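Local structure of retinoic acid receptor (Platynereis dumerilii, 6EU9) at residues 75-81 with 162-166. The protein binds all-trans retinoic acid through its ligand-binding domain and, as a nuclear receptor, probably regulates transcription in response. Sequence-based numbering, arbitrary orientation.
Sequences STNDQIT and SGLEH
The carboxylate of Asp78 bridges two consecutive backbone amides of 162-166: Glu165 N reaches Asp78 OD1 at 2.8 Å and His166 N reaches Asp78 OD2 at 3.2 Å. Both hydrogen bonds are fairly straight, near 160°, and each uses a syn lone pair, which fixes the rotation of the carboxylate. The side chain of Glu165 is extended beyond CG; Glu165 OE2 accepts a hydrogen bond from Ser75 OG at 3.1 Å, nearly along the C-O axis, and Asn77 ND2 donates to Glu165 OE1 at 3.1 Å, from above the carboxylate plane. An alanine here in place of Glu165 would remove both carboxylate oxygens and would probably leave Ser75 OG and Asn77 ND2 without these acceptors. In the largely helical nuclear receptor ligand-binding domain, these bonds tie the start of helix 76-97 to the loop leading into helix 167-188, with His166 as N-cap residue. Beside the Asp78 carboxylate, Leu164 CD2 packs on Asp78 CG at 3.5 Å and on Thr81. Thr81 CG2, set anti to the backbone N, lies 3.4 Å from Ser162 O, while Thr81 OG1 bonds back to Asn77 O. Farther out, Thr76 OG1 hydrogen-bonds Asp63 of the second subunit, whose Lys56 packs on Asn77.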
loop_
_atom_site.group_PDB
_atom_site.type_symbol
_atom_site.label_atom_id
_atom_site.label_comp_id
_atom_site.label_asym_id
_atom_site.label_seq_id
_atom_site.Cartn_x
_atom_site.Cartn_y
_atom_site.Cartn_z
ATOM N N SER A 75 -1.984 5.802 4.434
ATOM C CA SER A 75 -0.706 5.106 4.458
ATOM C C SER A 75 -0.607 4.195 3.261
ATOM O O SER A 75 -1.620 3.675 2.742
ATOM C CB SER A 75 -0.558 4.196 5.669
ATOM O OG SER A 75 -1.439 4.522 6.658
ATOM N N THR A 76 0.635 3.981 2.778
ATOM C CA THR A 76 0.909 2.949 1.793
ATOM C C THR A 76 0.413 1.586 2.319
ATOM O O THR A 76 -0.117 0.813 1.538
ATOM C CB THR A 76 2.374 2.975 1.442
ATOM O OG1 THR A 76 2.539 4.098 0.564
ATOM C CG2 THR A 76 2.847 1.740 0.714
ATOM N N ASN A 77 0.567 1.363 3.624
ATOM C CA ASN A 77 0.216 0.117 4.235
ATOM C C ASN A 77 -1.293 -0.153 4.158
ATOM O O ASN A 77 -1.737 -1.254 3.748
ATOM C CB ASN A 77 0.645 0.078 5.686
ATOM C CG ASN A 77 1.711 -0.922 5.928
ATOM O OD1 ASN A 77 1.753 -1.946 5.264
ATOM N ND2 ASN A 77 2.568 -0.667 6.874
ATOM N N ASP A 78 -2.034 0.850 4.585
ATOM C CA ASP A 78 -3.462 0.788 4.636
ATOM C C ASP A 78 -4.043 0.671 3.249
ATOM O O ASP A 78 -5.012 -0.092 3.030
ATOM C CB ASP A 78 -3.986 2.058 5.331
ATOM C CG ASP A 78 -3.873 1.992 6.842
ATOM O OD1 ASP A 78 -3.183 1.049 7.343
ATOM O OD2 ASP A 78 -4.523 2.833 7.484
ATOM N N GLN A 79 -3.417 1.377 2.278
ATOM C CA GLN A 79 -3.783 1.152 0.878
ATOM C C GLN A 79 -3.681 -0.310 0.483
ATOM O O GLN A 79 -4.644 -0.828 -0.105
ATOM C CB GLN A 79 -2.954 2.044 -0.023
ATOM C CG GLN A 79 -3.201 3.512 0.230
ATOM C CD GLN A 79 -2.161 4.366 -0.513
ATOM O OE1 GLN A 79 -2.023 4.168 -1.698
ATOM N NE2 GLN A 79 -1.397 5.312 0.178
ATOM N N ILE A 80 -2.533 -0.940 0.900
ATOM C CA ILE A 80 -2.267 -2.330 0.585
ATOM C C ILE A 80 -3.264 -3.250 1.276
ATOM O O ILE A 80 -3.829 -4.122 0.650
ATOM C CB ILE A 80 -0.807 -2.729 0.895
ATOM C CG1 ILE A 80 0.105 -2.040 -0.124
ATOM C CG2 ILE A 80 -0.516 -4.221 0.748
ATOM C CD1 ILE A 80 1.581 -2.185 0.157
ATOM N N THR A 81 -3.445 -3.044 2.568
ATOM C CA THR A 81 -4.393 -3.779 3.394
ATOM C C THR A 81 -5.786 -3.724 2.825
ATOM O O THR A 81 -6.355 -4.780 2.664
ATOM C CB THR A 81 -4.395 -3.199 4.813
ATOM O OG1 THR A 81 -3.036 -3.071 5.241
ATOM C CG2 THR A 81 -5.132 -4.038 5.778
ATOM N N SER A 162 -9.417 -5.867 8.804
ATOM C CA SER A 162 -8.386 -6.234 9.770
ATOM C C SER A 162 -6.994 -5.616 9.550
ATOM O O SER A 162 -6.485 -5.609 8.439
ATOM C CB SER A 162 -8.245 -7.737 9.781
ATOM O OG SER A 162 -7.531 -8.085 10.937
ATOM N N GLY A 163 -6.367 -5.139 10.634
ATOM C CA GLY A 163 -4.948 -4.789 10.629
ATOM C C GLY A 163 -4.602 -3.436 10.030
ATOM O O GLY A 163 -3.513 -3.232 9.498
ATOM N N LEU A 164 -5.523 -2.491 10.139
ATOM C CA LEU A 164 -5.292 -1.174 9.619
ATOM C C LEU A 164 -4.505 -0.326 10.607
ATOM O O LEU A 164 -4.715 -0.393 11.839
ATOM C CB LEU A 164 -6.631 -0.523 9.319
ATOM C CG LEU A 164 -7.247 -0.893 7.996
ATOM C CD1 LEU A 164 -8.561 -0.159 7.926
ATOM C CD2 LEU A 164 -6.367 -0.478 6.866
ATOM N N GLU A 165 -3.626 0.500 10.075
ATOM C CA GLU A 165 -2.886 1.462 10.885
ATOM C C GLU A 165 -3.796 2.515 11.474
ATOM O O GLU A 165 -3.723 2.783 12.649
ATOM C CB GLU A 165 -1.769 2.137 10.086
ATOM C CG GLU A 165 -0.408 1.560 10.401
ATOM C CD GLU A 165 0.569 1.736 9.270
ATOM O OE1 GLU A 165 1.603 1.025 9.280
ATOM O OE2 GLU A 165 0.339 2.575 8.374
ATOM N N HIS A 166 -4.639 3.110 10.642
ATOM C CA HIS A 166 -5.507 4.200 11.113
ATOM C C HIS A 166 -6.946 3.947 10.681
ATOM O O HIS A 166 -7.425 4.604 9.752
ATOM C CB HIS A 166 -5.038 5.573 10.659
ATOM C CG HIS A 166 -3.556 5.715 10.503
ATOM N ND1 HIS A 166 -2.700 5.839 11.576
ATOM C CD2 HIS A 166 -2.787 5.828 9.391
ATOM C CE1 HIS A 166 -1.469 5.997 11.135
ATOM N NE2 HIS A 166 -1.492 5.972 9.813
#